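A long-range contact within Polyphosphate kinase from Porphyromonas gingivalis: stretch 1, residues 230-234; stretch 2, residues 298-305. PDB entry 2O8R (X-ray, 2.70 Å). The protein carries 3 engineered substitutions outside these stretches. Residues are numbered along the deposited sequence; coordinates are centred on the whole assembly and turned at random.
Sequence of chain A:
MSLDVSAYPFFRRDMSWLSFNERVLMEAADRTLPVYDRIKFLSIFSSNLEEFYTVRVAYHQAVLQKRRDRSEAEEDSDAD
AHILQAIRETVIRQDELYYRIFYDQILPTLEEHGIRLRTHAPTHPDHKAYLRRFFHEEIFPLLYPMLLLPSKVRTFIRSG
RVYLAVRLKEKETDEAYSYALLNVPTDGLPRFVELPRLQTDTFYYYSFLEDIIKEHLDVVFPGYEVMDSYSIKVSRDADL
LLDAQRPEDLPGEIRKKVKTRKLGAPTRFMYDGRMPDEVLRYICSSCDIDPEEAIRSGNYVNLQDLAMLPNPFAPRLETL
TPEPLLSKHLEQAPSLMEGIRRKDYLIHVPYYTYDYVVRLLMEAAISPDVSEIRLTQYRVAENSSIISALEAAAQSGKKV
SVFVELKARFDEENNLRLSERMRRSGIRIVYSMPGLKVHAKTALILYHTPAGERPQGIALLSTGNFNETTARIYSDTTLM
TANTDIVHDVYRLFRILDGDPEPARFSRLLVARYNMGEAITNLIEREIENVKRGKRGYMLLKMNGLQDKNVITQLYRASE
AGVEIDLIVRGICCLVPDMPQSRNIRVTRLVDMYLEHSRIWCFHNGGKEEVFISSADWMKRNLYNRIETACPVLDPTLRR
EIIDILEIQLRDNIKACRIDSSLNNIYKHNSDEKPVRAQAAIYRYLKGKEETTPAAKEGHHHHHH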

# COMPACT_ATOMS: atom_id res chain seq x y z
N TYR A 230 17.93 -26.60 -6.10
CA TYR A 230 18.81 -25.45 -6.29
C TYR A 230 17.96 -24.20 -6.46
O TYR A 230 16.95 -24.22 -7.18
CB TYR A 230 19.68 -25.64 -7.52
CG TYR A 230 20.14 -27.06 -7.77
CD1 TYR A 230 21.39 -27.50 -7.34
CD2 TYR A 230 19.32 -27.96 -8.46
CE1 TYR A 230 21.81 -28.79 -7.58
CE2 TYR A 230 19.74 -29.26 -8.70
CZ TYR A 230 20.98 -29.67 -8.26
OH TYR A 230 21.40 -30.96 -8.50
N SER A 231 18.37 -23.12 -5.80
CA SER A 231 17.64 -21.86 -5.87
C SER A 231 18.01 -21.19 -7.17
O SER A 231 19.18 -21.16 -7.56
CB SER A 231 18.01 -20.93 -4.71
OG SER A 231 17.75 -21.54 -3.46
N ILE A 232 16.99 -20.68 -7.86
CA ILE A 232 17.20 -19.91 -9.06
C ILE A 232 16.47 -18.58 -8.98
O ILE A 232 15.56 -18.40 -8.17
CB ILE A 232 16.75 -20.67 -10.32
CG1 ILE A 232 15.31 -21.16 -10.17
CG2 ILE A 232 17.72 -21.82 -10.61
CD1 ILE A 232 14.68 -21.65 -11.46
N LYS A 233 16.88 -17.65 -9.84
CA LYS A 233 16.32 -16.31 -9.93
C LYS A 233 16.57 -15.81 -11.35
O LYS A 233 17.66 -16.00 -11.90
CB LYS A 233 17.01 -15.41 -8.92
CG LYS A 233 16.78 -13.91 -9.08
CD LYS A 233 17.63 -13.14 -8.07
CE LYS A 233 17.79 -11.68 -8.44
NZ LYS A 233 16.54 -10.91 -8.24
N VAL A 234 15.57 -15.18 -11.95
CA VAL A 234 15.76 -14.55 -13.24
C VAL A 234 15.40 -13.08 -13.12
O VAL A 234 14.40 -12.74 -12.51
CB VAL A 234 14.94 -15.27 -14.36
CG1 VAL A 234 13.51 -15.51 -13.94
CG2 VAL A 234 14.98 -14.50 -15.67
N GLY A 298 26.15 -17.94 -5.24
CA GLY A 298 26.11 -18.61 -3.95
C GLY A 298 24.82 -19.33 -3.66
O GLY A 298 23.96 -19.48 -4.53
N ASN A 299 24.68 -19.78 -2.43
CA ASN A 299 23.63 -20.72 -2.06
C ASN A 299 22.27 -20.09 -1.76
O ASN A 299 21.25 -20.79 -1.76
CB ASN A 299 24.10 -21.55 -0.88
CG ASN A 299 23.39 -22.84 -0.78
OD1 ASN A 299 22.45 -22.98 -0.01
ND2 ASN A 299 23.81 -23.81 -1.59
N TYR A 300 22.25 -18.78 -1.48
CA TYR A 300 21.01 -18.02 -1.30
C TYR A 300 20.95 -16.85 -2.27
O TYR A 300 21.92 -16.10 -2.38
CB TYR A 300 20.87 -17.52 0.14
CG TYR A 300 20.87 -18.62 1.15
CD1 TYR A 300 19.70 -19.33 1.43
CD2 TYR A 300 22.04 -18.99 1.80
CE1 TYR A 300 19.70 -20.37 2.36
CE2 TYR A 300 22.05 -20.03 2.72
CZ TYR A 300 20.88 -20.71 3.00
OH TYR A 300 20.89 -21.73 3.92
N VAL A 301 19.83 -16.70 -2.96
CA VAL A 301 19.66 -15.63 -3.94
C VAL A 301 18.58 -14.62 -3.52
O VAL A 301 17.83 -14.84 -2.57
CB VAL A 301 19.35 -16.16 -5.36
CG1 VAL A 301 20.45 -17.11 -5.83
CG2 VAL A 301 17.99 -16.85 -5.41
N ASN A 302 18.51 -13.53 -4.27
CA ASN A 302 17.56 -12.45 -3.99
C ASN A 302 17.77 -11.86 -2.61
O ASN A 302 16.81 -11.62 -1.87
CB ASN A 302 16.13 -12.93 -4.15
CG ASN A 302 15.25 -11.89 -4.78
OD1 ASN A 302 15.25 -11.72 -6.00
ND2 ASN A 302 14.48 -11.19 -3.95
N LEU A 303 19.03 -11.62 -2.27
CA LEU A 303 19.38 -11.25 -0.92
C LEU A 303 19.06 -9.80 -0.55
O LEU A 303 19.47 -9.33 0.50
CB LEU A 303 20.83 -11.57 -0.63
CG LEU A 303 21.07 -13.06 -0.41
CD1 LEU A 303 22.56 -13.29 -0.29
CD2 LEU A 303 20.36 -13.51 0.84
N GLN A 304 18.33 -9.10 -1.41
CA GLN A 304 17.86 -7.76 -1.06
C GLN A 304 16.81 -7.89 0.01
O GLN A 304 16.48 -6.91 0.69
CB GLN A 304 17.30 -7.02 -2.27
CG GLN A 304 16.38 -7.85 -3.17
CD GLN A 304 17.14 -8.44 -4.33
OE1 GLN A 304 18.06 -9.23 -4.14
NE2 GLN A 304 16.79 -8.04 -5.54
N ASP A 305 16.29 -9.11 0.17
CA ASP A 305 15.37 -9.46 1.26
C ASP A 305 16.04 -9.42 2.62
O ASP A 305 15.35 -9.56 3.63
CB ASP A 305 14.77 -10.86 1.07
CG ASP A 305 13.93 -10.98 -0.19
OD1 ASP A 305 13.56 -9.94 -0.78
OD2 ASP A 305 13.63 -12.13 -0.58

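A single hydrogen bond ties the two stretches together, and it is made by a buried lysine: Lys233 NZ donates to Asn302 OD1 at 2.7 Å. The ammonium group meets a neutral amide oxygen here, a polar partner that carries partial negative charge; Lys233 NZ is also hydrogen-bonded elsewhere in the structure. The lysine reaches this position with chi1 to chi3 all t, before chi4 turns to p at the tip. Asn302, whose CA-to-CB bond points sideways, brings its amide end nearer to the strand. Its backbone has positive phi and psi (59°/45°), and Asn302 O accepts a 3.3 Å hydrogen bond from Asp305 N where the chain enters a 3-10 segment.

No backbone hydrogen bond joins the strand 230-234 to the loop, and the touching parts run 41° apart. The CA atoms of Ser231 and Val301, the nearest pair, are 6.8 Å apart, leaving room for side chains between the two backbones. Ser231 and Lys233 both point toward the loop, whereas the intervening Ile232 points away, as strand alternation dictates. Val301 points back toward the strand, and its CG2 lies 4.1 Å from Ser231 CB and 3.9 Å from Lys233 CB. One methyl thus packs against both residues, a van der Waals contact that includes the aliphatic base of the lysine.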